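Local coordinates for UPF0255 protein frsA (Vibrio vulnificus, PDB 3MVE) that probably catalyses the hydrolysis of carboxylic esters to an alcohol and a carboxylate, as a member of the FrsA family of the alpha/beta-hydrolase clan, at residues S127-Y132 against N154-E159; Y166-L171 against H183-N188; I197-L202 against V227-V232. All coordinates share one frame; numbering follows the deposited sequence.

Contact 1: residues S127-Y132 against N154-E159; sequences SASLCY and NSAYLE. With EDO (1,2-ethanediol), chain G.
Ser-129 and Ala-156 meet where helices 118-136 and 144-163, an antiparallel pair, come closest; their CA atoms are 5.0 Å apart. Small residues let the axes of the two segments approach to 7.9 Å. The methyl of Ala-156 points toward the other helix and lies 3.8 Å from Ser-129 CA. Ala-128 flanks it more loosely, while Tyr-132 brings the edge of its ring, near the ring plane, up to the same methyl, with CE2 4.0 Å from Ala-156 CB. Ala-128 O, the carbonyl one helical turn back, sits 3.1 Å above one face of the Tyr-132 ring, toward the rim, and the tyrosine hydroxyl is hydrogen-bonded to Gln-110 OE1. The pair runs at 165° between N-to-C directions and belongs to the helical part of the chain that precedes the beta-sheet. Beyond Ala-156 the contact turns polar. With OG of Ser-129 anti to its own N (chi1 -179°), the hydroxyl extends across to helix 144-163, where it is hydrogen-bonded to Ala-153 O, and it also sits 3.5 Å from Tyr-157 CB, at the edge of that tyrosine's ring. The Tyr-157 ring itself meets Phe-126 edge-to-face and carries its OH to His-185. On helix 144-163, Ser-155 OG and Glu-159 OE1 are hydrogen-bonded to Asn-144 of the second subunit. Glu-159 OE2 is 2.6 Å from O2 of an ethanediol, probably from the crystallisation liquor, and Glu-159 O is also within reach of that hydroxyl's proton.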
loop_
_atom_site.group_PDB
_atom_site.type_symbol
_atom_site.label_atom_id
_atom_site.label_comp_id
_atom_site.label_asym_id
_atom_site.label_seq_id
_atom_site.Cartn_x
_atom_site.Cartn_y
_atom_site.Cartn_z
ATOM N N SER A 127 -17.076 -2.681 2.527
ATOM C CA SER A 127 -17.246 -3.248 1.181
ATOM C C SER A 127 -16.022 -2.909 0.323
ATOM O O SER A 127 -15.508 -3.754 -0.408
ATOM C CB SER A 127 -18.497 -2.670 0.517
ATOM O OG SER A 127 -19.665 -3.012 1.246
ATOM N N ALA A 128 -15.569 -1.659 0.406
ATOM C CA ALA A 128 -14.395 -1.221 -0.345
ATOM C C ALA A 128 -13.178 -2.077 0.055
ATOM O O ALA A 128 -12.431 -2.558 -0.799
ATOM C CB ALA A 128 -14.106 0.263 -0.058
ATOM N N SER A 129 -12.980 -2.244 1.356
ATOM C CA SER A 129 -11.874 -3.035 1.859
ATOM C C SER A 129 -11.919 -4.457 1.303
ATOM O O SER A 129 -10.914 -4.969 0.802
ATOM C CB SER A 129 -11.913 -3.075 3.382
ATOM O OG SER A 129 -10.825 -3.818 3.885
ATOM N N LEU A 130 -13.087 -5.090 1.371
ATOM C CA LEU A 130 -13.234 -6.455 0.872
ATOM C C LEU A 130 -12.956 -6.501 -0.642
ATOM O O LEU A 130 -12.298 -7.417 -1.134
ATOM C CB LEU A 130 -14.645 -6.983 1.201
ATOM C CG LEU A 130 -14.923 -8.473 0.963
ATOM C CD1 LEU A 130 -13.913 -9.343 1.716
ATOM C CD2 LEU A 130 -16.333 -8.794 1.436
ATOM N N CYS A 131 -13.437 -5.512 -1.392
ATOM C CA CYS A 131 -13.164 -5.502 -2.831
ATOM C C CYS A 131 -11.670 -5.376 -3.126
ATOM O O CYS A 131 -11.167 -6.012 -4.053
ATOM C CB CYS A 131 -13.939 -4.371 -3.542
ATOM S SG CYS A 131 -15.731 -4.650 -3.590
ATOM N N TYR A 132 -10.953 -4.561 -2.355
ATOM C CA TYR A 132 -9.512 -4.415 -2.591
ATOM C C TYR A 132 -8.792 -5.739 -2.294
ATOM O O TYR A 132 -7.811 -6.108 -2.970
ATOM C CB TYR A 132 -8.924 -3.312 -1.704
ATOM C CG TYR A 132 -9.459 -1.920 -1.997
ATOM C CD1 TYR A 132 -9.664 -1.490 -3.315
ATOM C CD2 TYR A 132 -9.721 -1.014 -0.960
ATOM C CE1 TYR A 132 -10.116 -0.189 -3.603
ATOM C CE2 TYR A 132 -10.175 0.292 -1.231
ATOM C CZ TYR A 132 -10.373 0.697 -2.554
ATOM O OH TYR A 132 -10.846 1.970 -2.831
ATOM N N ASN A 154 -6.173 -2.851 3.749
ATOM C CA ASN A 154 -5.914 -2.502 5.132
ATOM C C ASN A 154 -6.268 -1.064 5.483
ATOM O O ASN A 154 -6.846 -0.825 6.533
ATOM C CB ASN A 154 -4.464 -2.836 5.489
ATOM C CG ASN A 154 -4.242 -4.343 5.637
ATOM O OD1 ASN A 154 -5.069 -5.038 6.230
ATOM N ND2 ASN A 154 -3.123 -4.844 5.120
ATOM N N SER A 155 -5.950 -0.103 4.617
ATOM C CA SER A 155 -6.301 1.296 4.903
ATOM C C SER A 155 -7.815 1.511 4.945
ATOM O O SER A 155 -8.326 2.249 5.804
ATOM C CB SER A 155 -5.692 2.235 3.857
ATOM O OG SER A 155 -4.307 2.419 4.095
ATOM N N ALA A 156 -8.538 0.877 4.024
ATOM C CA ALA A 156 -9.996 1.024 4.006
ATOM C C ALA A 156 -10.612 0.381 5.248
ATOM O O ALA A 156 -11.556 0.908 5.836
ATOM C CB ALA A 156 -10.598 0.396 2.724
ATOM N N TYR A 157 -10.073 -0.758 5.655
ATOM C CA TYR A 157 -10.593 -1.453 6.832
ATOM C C TYR A 157 -10.472 -0.548 8.059
ATOM O O TYR A 157 -11.389 -0.462 8.874
ATOM C CB TYR A 157 -9.816 -2.745 7.075
ATOM C CG TYR A 157 -10.586 -3.789 7.864
ATOM C CD1 TYR A 157 -11.575 -4.564 7.252
ATOM C CD2 TYR A 157 -10.301 -4.025 9.211
ATOM C CE1 TYR A 157 -12.265 -5.569 7.964
ATOM C CE2 TYR A 157 -10.980 -5.020 9.934
ATOM C CZ TYR A 157 -11.954 -5.792 9.302
ATOM O OH TYR A 157 -12.572 -6.815 9.990
ATOM N N LEU A 158 -9.329 0.113 8.199
ATOM C CA LEU A 158 -9.137 1.018 9.331
ATOM C C LEU A 158 -10.085 2.226 9.280
ATOM O O LEU A 158 -10.562 2.684 10.316
ATOM C CB LEU A 158 -7.681 1.496 9.393
ATOM C CG LEU A 158 -6.662 0.353 9.514
ATOM C CD1 LEU A 158 -5.300 0.936 9.896
ATOM C CD2 LEU A 158 -7.123 -0.657 10.569
ATOM N N GLU A 159 -10.357 2.747 8.083
ATOM C CA GLU A 159 -11.270 3.890 7.964
ATOM C C GLU A 159 -12.693 3.437 8.274
ATOM O O GLU A 159 -13.500 4.209 8.800
ATOM C CB GLU A 159 -11.210 4.504 6.554
ATOM C CG GLU A 159 -9.858 5.153 6.231
ATOM C CD GLU A 159 -9.485 6.220 7.256
ATOM O OE1 GLU A 159 -8.285 6.374 7.570
ATOM O OE2 GLU A 159 -10.395 6.916 7.743
HETATM C C1 EDO G . -13.543 8.752 9.029
HETATM O O1 EDO G . -14.921 9.139 9.054
HETATM C C2 EDO G . -13.441 7.235 9.139
HETATM O O2 EDO G . -12.961 6.680 7.923
#

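Contact 2: residues Y166-L171 against H183-N188; sequences YIIKQL and HLHLTN
The imidazole of His-183 carries Gln-170 CG over one face, 3.9 Å from the ring centroid in a CH-pi contact, and Ile-168 CG2 at its edge. Two residues on, on the same face of the hairpin, the His-185 ring has the same Ile-168 CG2 over a face, near its rim, while Ile-168 CD1 comes to 3.5 Å from His-185 CD2. At the far end the Tyr-166 ring turns an edge to Leu-186 O. Gln-170 and His-183 lie side by side and point the same way; CG of Gln-170 stands anti to the backbone N (chi1 -162°) and the chain runs on extended, which carries the amide to the NE2 corner of the imidazole. There Gln-170 NE2 donates to His-183 NE2 over 3.2 Å in a nearly straight bond; the acceptor lies in the plane of the Gln-170 amide, but the amide nitrogen sits 37° out of the imidazole plane. The amide itself stands almost upright to the ring, at 84°. The backbones pair in a regular antiparallel ladder: Ile-167 with Leu-186 and Lys-169 with Leu-184 are hydrogen-bonded pairs, tightest at Leu-186 N to Ile-167 O, 2.6 Å. The apolar Ile-167, Leu-184 and Leu-186 share the other face of this beta hairpin with the stem of Lys-169, and Leu-171 CD1 reaches in to 3.9 Å from Leu-184 CB. Within the chain's sheet, strand 167-174 is outermost and 179-186 passes the pairing on to strand 223-227. Trp-210 of helix 210-217 packs on Ile-168 and His-185, and helix 144-163 adds Ala-161 and Leu-158 to the histidine face.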
loop_
_atom_site.group_PDB
_atom_site.type_symbol
_atom_site.label_atom_id
_atom_site.label_comp_id
_atom_site.label_asym_id
_atom_site.label_seq_id
_atom_site.Cartn_x
_atom_site.Cartn_y
_atom_site.Cartn_z
ATOM N N TYR A 166 -19.038 -0.130 16.421
ATOM C CA TYR A 166 -18.373 -1.306 16.975
ATOM C C TYR A 166 -16.905 -0.931 17.148
ATOM O O TYR A 166 -16.393 -0.073 16.419
ATOM C CB TYR A 166 -18.493 -2.489 16.011
ATOM C CG TYR A 166 -19.908 -2.983 15.856
ATOM C CD1 TYR A 166 -20.404 -4.001 16.669
ATOM C CD2 TYR A 166 -20.777 -2.386 14.940
ATOM C CE1 TYR A 166 -21.729 -4.414 16.573
ATOM C CE2 TYR A 166 -22.098 -2.784 14.835
ATOM C CZ TYR A 166 -22.569 -3.798 15.650
ATOM O OH TYR A 166 -23.860 -4.221 15.524
ATOM N N ILE A 167 -16.236 -1.562 18.110
ATOM C CA ILE A 167 -14.831 -1.284 18.368
ATOM C C ILE A 167 -13.913 -2.315 17.717
ATOM O O ILE A 167 -14.130 -3.534 17.831
ATOM C CB ILE A 167 -14.504 -1.266 19.892
ATOM C CG1 ILE A 167 -15.348 -0.223 20.624
ATOM C CG2 ILE A 167 -13.039 -0.893 20.096
ATOM C CD1 ILE A 167 -16.770 -0.620 20.868
ATOM N N ILE A 168 -12.888 -1.818 17.036
ATOM C CA ILE A 168 -11.914 -2.681 16.384
ATOM C C ILE A 168 -10.536 -2.195 16.766
ATOM O O ILE A 168 -10.136 -1.083 16.412
ATOM C CB ILE A 168 -12.025 -2.649 14.850
ATOM C CG1 ILE A 168 -13.386 -3.190 14.404
ATOM C CG2 ILE A 168 -10.907 -3.485 14.246
ATOM C CD1 ILE A 168 -13.490 -3.461 12.893
ATOM N N LYS A 169 -9.808 -3.032 17.491
ATOM C CA LYS A 169 -8.469 -2.671 17.940
ATOM C C LYS A 169 -7.409 -3.471 17.214
ATOM O O LYS A 169 -7.485 -4.692 17.129
ATOM C CB LYS A 169 -8.350 -2.902 19.442
ATOM C CG LYS A 169 -9.303 -2.046 20.273
ATOM C CD LYS A 169 -9.199 -2.368 21.758
ATOM C CE LYS A 169 -10.251 -1.597 22.560
ATOM N NZ LYS A 169 -9.998 -0.129 22.526
ATOM N N GLN A 170 -6.420 -2.782 16.675
ATOM C CA GLN A 170 -5.353 -3.468 15.982
ATOM C C GLN A 170 -4.297 -3.718 17.038
ATOM O O GLN A 170 -3.748 -2.777 17.601
ATOM C CB GLN A 170 -4.783 -2.604 14.868
ATOM C CG GLN A 170 -3.990 -3.400 13.858
ATOM C CD GLN A 170 -3.372 -2.522 12.786
ATOM O OE1 GLN A 170 -2.466 -1.741 13.064
ATOM N NE2 GLN A 170 -3.866 -2.645 11.551
ATOM N N LEU A 171 -4.040 -4.989 17.320
ATOM C CA LEU A 171 -3.065 -5.379 18.327
ATOM C C LEU A 171 -1.738 -5.782 17.696
ATOM O O LEU A 171 -1.707 -6.328 16.591
ATOM C CB LEU A 171 -3.604 -6.560 19.147
ATOM C CG LEU A 171 -4.742 -6.338 20.150
ATOM C CD1 LEU A 171 -5.788 -5.393 19.601
ATOM C CD2 LEU A 171 -5.366 -7.669 20.483
ATOM N N HIS A 183 -6.488 -8.252 14.828
ATOM C CA HIS A 183 -7.569 -7.285 14.982
ATOM C C HIS A 183 -8.636 -7.804 15.926
ATOM O O HIS A 183 -9.246 -8.853 15.679
ATOM C CB HIS A 183 -8.216 -6.948 13.630
ATOM C CG HIS A 183 -7.310 -6.213 12.694
ATOM N ND1 HIS A 183 -6.258 -6.822 12.048
ATOM C CD2 HIS A 183 -7.278 -4.908 12.325
ATOM C CE1 HIS A 183 -5.612 -5.922 11.323
ATOM N NE2 HIS A 183 -6.210 -4.755 11.475
ATOM N N LEU A 184 -8.856 -7.057 17.003
ATOM C CA LEU A 184 -9.854 -7.413 18.007
ATOM C C LEU A 184 -11.134 -6.641 17.731
ATOM O O LEU A 184 -11.157 -5.410 17.803
ATOM C CB LEU A 184 -9.337 -7.081 19.422
ATOM C CG LEU A 184 -10.308 -7.406 20.571
ATOM C CD1 LEU A 184 -10.567 -8.924 20.607
ATOM C CD2 LEU A 184 -9.714 -6.958 21.910
ATOM N N HIS A 185 -12.194 -7.374 17.411
ATOM C CA HIS A 185 -13.483 -6.783 17.107
ATOM C C HIS A 185 -14.397 -6.947 18.324
ATOM O O HIS A 185 -14.583 -8.061 18.827
ATOM C CB HIS A 185 -14.106 -7.477 15.893
ATOM C CG HIS A 185 -13.240 -7.472 14.670
ATOM N ND1 HIS A 185 -12.055 -8.172 14.591
ATOM C CD2 HIS A 185 -13.416 -6.894 13.457
ATOM C CE1 HIS A 185 -11.543 -8.032 13.381
ATOM N NE2 HIS A 185 -12.349 -7.259 12.673
ATOM N N LEU A 186 -14.969 -5.845 18.796
ATOM C CA LEU A 186 -15.820 -5.906 19.974
ATOM C C LEU A 186 -17.111 -5.121 19.801
ATOM O O LEU A 186 -17.154 -4.098 19.107
ATOM C CB LEU A 186 -15.067 -5.345 21.188
ATOM C CG LEU A 186 -13.697 -5.927 21.565
ATOM C CD1 LEU A 186 -12.719 -4.775 21.811
ATOM C CD2 LEU A 186 -13.818 -6.832 22.812
ATOM N N THR A 187 -18.173 -5.599 20.437
ATOM C CA THR A 187 -19.441 -4.892 20.370
ATOM C C THR A 187 -19.321 -3.671 21.277
ATOM O O THR A 187 -19.957 -2.639 21.041
ATOM C CB THR A 187 -20.604 -5.784 20.838
ATOM O OG1 THR A 187 -20.254 -6.435 22.070
ATOM C CG2 THR A 187 -20.911 -6.832 19.774
ATOM N N ASN A 188 -18.493 -3.801 22.314
ATOM C CA ASN A 188 -18.241 -2.721 23.269
ATOM C C ASN A 188 -17.159 -3.156 24.242
ATOM O O ASN A 188 -16.727 -4.308 24.220
ATOM C CB ASN A 188 -19.513 -2.357 24.053
ATOM C CG ASN A 188 -19.965 -3.463 24.986
ATOM O OD1 ASN A 188 -19.261 -3.835 25.929
ATOM N ND2 ASN A 188 -21.146 -3.996 24.724
#

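Contact 3: residues I197-L202 against V227-V232; sequences IVSAGL and VDMPSV. With EDO (1,2-ethanediol), chain D.
A water bridges the two segments, accepting from Ala-200 N at 2.7 Å and donating to Val-227 O. Strands 193-199 and 223-227 are parallel neighbours in the sheet of an alpha/beta-hydrolase fold, linked by the crossover through helix 210-217, and the one direct hydrogen bond between the segments is long, Val-227 N to Val-198 O at 3.3 Å. Beyond it, side chains make the contact. Met-229 points toward the first strand, and its CG lies 3.2 Å from Ser-199 OG, a close approach of a methylene to a hydroxyl whose proton goes to Ala-200 O. A type II turn from Met-229 to Val-232, with Ser-231 at positive phi, brings the chain back, so that Val-232 can cross Leu-202 at about a right angle, CG2 4.0 Å from Leu-202 CD2. Leu-202 O is hydrogen-bonded to Arg-323, and the Leu-202 amide sits with Phe-273 N around an ethanediol, probably from the crystallisation liquor, an arrangement consistent with the oxyanion hole of this fold: Leu-202 N donates to EDO O1 at 2.9 Å, with an N-H...O angle of 158°.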
loop_
_atom_site.group_PDB
_atom_site.type_symbol
_atom_site.label_atom_id
_atom_site.label_comp_id
_atom_site.label_asym_id
_atom_site.label_seq_id
_atom_site.Cartn_x
_atom_site.Cartn_y
_atom_site.Cartn_z
ATOM N N ILE A 197 -10.882 -16.780 18.340
ATOM C CA ILE A 197 -9.687 -16.511 17.562
ATOM C C ILE A 197 -9.970 -17.112 16.194
ATOM O O ILE A 197 -10.427 -18.245 16.091
ATOM C CB ILE A 197 -8.440 -17.153 18.187
ATOM C CG1 ILE A 197 -8.300 -16.673 19.635
ATOM C CG2 ILE A 197 -7.204 -16.779 17.382
ATOM C CD1 ILE A 197 -6.992 -17.063 20.275
ATOM N N VAL A 198 -9.708 -16.343 15.145
ATOM C CA VAL A 198 -9.995 -16.811 13.800
ATOM C C VAL A 198 -8.791 -16.854 12.886
ATOM O O VAL A 198 -7.863 -16.053 13.004
ATOM C CB VAL A 198 -11.065 -15.926 13.140
ATOM C CG1 VAL A 198 -11.490 -16.529 11.800
ATOM C CG2 VAL A 198 -12.251 -15.766 14.078
ATOM N N SER A 199 -8.821 -17.817 11.975
ATOM C CA SER A 199 -7.780 -17.999 10.992
ATOM C C SER A 199 -8.457 -18.391 9.686
ATOM O O SER A 199 -9.137 -19.420 9.613
ATOM C CB SER A 199 -6.820 -19.105 11.426
ATOM O OG SER A 199 -5.913 -19.424 10.383
ATOM N N ALA A 200 -8.303 -17.554 8.666
ATOM C CA ALA A 200 -8.871 -17.854 7.361
ATOM C C ALA A 200 -7.835 -18.764 6.691
ATOM O O ALA A 200 -6.851 -19.160 7.321
ATOM C CB ALA A 200 -9.074 -16.574 6.561
ATOM N N GLY A 201 -8.051 -19.114 5.431
ATOM C CA GLY A 201 -7.096 -19.989 4.763
ATOM C C GLY A 201 -5.721 -19.393 4.477
ATOM O O GLY A 201 -5.328 -18.375 5.049
ATOM N N LEU A 202 -4.972 -20.052 3.596
ATOM C CA LEU A 202 -3.658 -19.576 3.208
ATOM C C LEU A 202 -3.839 -18.567 2.071
ATOM O O LEU A 202 -2.905 -17.860 1.720
ATOM C CB LEU A 202 -2.785 -20.741 2.728
ATOM C CG LEU A 202 -2.274 -21.744 3.777
ATOM C CD1 LEU A 202 -1.420 -22.820 3.092
ATOM C CD2 LEU A 202 -1.447 -20.999 4.828
ATOM N N VAL A 227 -6.201 -13.222 12.978
ATOM C CA VAL A 227 -4.749 -13.343 12.920
ATOM C C VAL A 227 -4.364 -14.060 11.628
ATOM O O VAL A 227 -4.977 -15.055 11.269
ATOM C CB VAL A 227 -4.201 -14.201 14.087
ATOM C CG1 VAL A 227 -2.687 -14.181 14.063
ATOM C CG2 VAL A 227 -4.745 -13.697 15.438
ATOM N N ASP A 228 -3.368 -13.548 10.920
ATOM C CA ASP A 228 -2.925 -14.211 9.701
ATOM C C ASP A 228 -1.987 -15.351 10.081
ATOM O O ASP A 228 -1.202 -15.228 11.026
ATOM C CB ASP A 228 -2.160 -13.244 8.790
ATOM C CG ASP A 228 -3.052 -12.194 8.178
ATOM O OD1 ASP A 228 -4.086 -12.583 7.596
ATOM O OD2 ASP A 228 -2.723 -10.987 8.285
ATOM N N MET A 229 -2.067 -16.455 9.353
ATOM C CA MET A 229 -1.177 -17.580 9.604
ATOM C C MET A 229 0.185 -17.190 9.047
ATOM O O MET A 229 0.288 -16.288 8.223
ATOM C CB MET A 229 -1.661 -18.843 8.889
ATOM C CG MET A 229 -2.842 -19.516 9.540
ATOM S SD MET A 229 -3.017 -21.186 8.922
ATOM C CE MET A 229 -1.592 -21.939 9.695
ATOM N N PRO A 230 1.253 -17.880 9.482
ATOM C CA PRO A 230 2.594 -17.557 8.982
ATOM C C PRO A 230 2.622 -17.603 7.458
ATOM O O PRO A 230 2.009 -18.489 6.850
ATOM C CB PRO A 230 3.470 -18.647 9.607
ATOM C CG PRO A 230 2.714 -19.017 10.848
ATOM C CD PRO A 230 1.294 -19.040 10.386
ATOM N N SER A 231 3.329 -16.640 6.866
ATOM C CA SER A 231 3.499 -16.485 5.417
ATOM C C SER A 231 2.323 -15.782 4.736
ATOM O O SER A 231 2.328 -15.590 3.518
ATOM C CB SER A 231 3.762 -17.846 4.740
ATOM O OG SER A 231 2.613 -18.685 4.729
ATOM N N VAL A 232 1.326 -15.391 5.530
ATOM C CA VAL A 232 0.131 -14.717 5.010
ATOM C C VAL A 232 -0.051 -13.311 5.587
ATOM O O VAL A 232 0.158 -13.103 6.774
ATOM C CB VAL A 232 -1.165 -15.505 5.364
ATOM C CG1 VAL A 232 -2.351 -14.886 4.656
ATOM C CG2 VAL A 232 -1.019 -16.981 5.007
HETATM C C1 EDO D . -6.189 -23.294 1.851
HETATM O O1 EDO D . -6.029 -22.668 3.123
HETATM C C2 EDO D . -5.263 -24.508 1.745
HETATM O O2 EDO D . -6.048 -25.685 1.512
HETATM O O HOH W 1 -7.241 -15.108 9.174
#

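Contact 3 is the innermost, with all its touching residues buried and its centre about 7 Å from that of the chain; contact 2, about 19 Å out, is partly buried on the sheet edge, and contact 1 is a buried helix pair beside the second subunit. Contacts 2 and 3 reach the same sheet without touching: one is an antiparallel ladder with four backbone bonds, the other has a single long bond and a water bridge. Contact 1 relies on small side chains and has no hydrogen bond between its segments. It does reach contact 2, through the tyrosine-histidine pair and by Leu-158 packing on Gln-170, joining helix 144-163 to the hairpin.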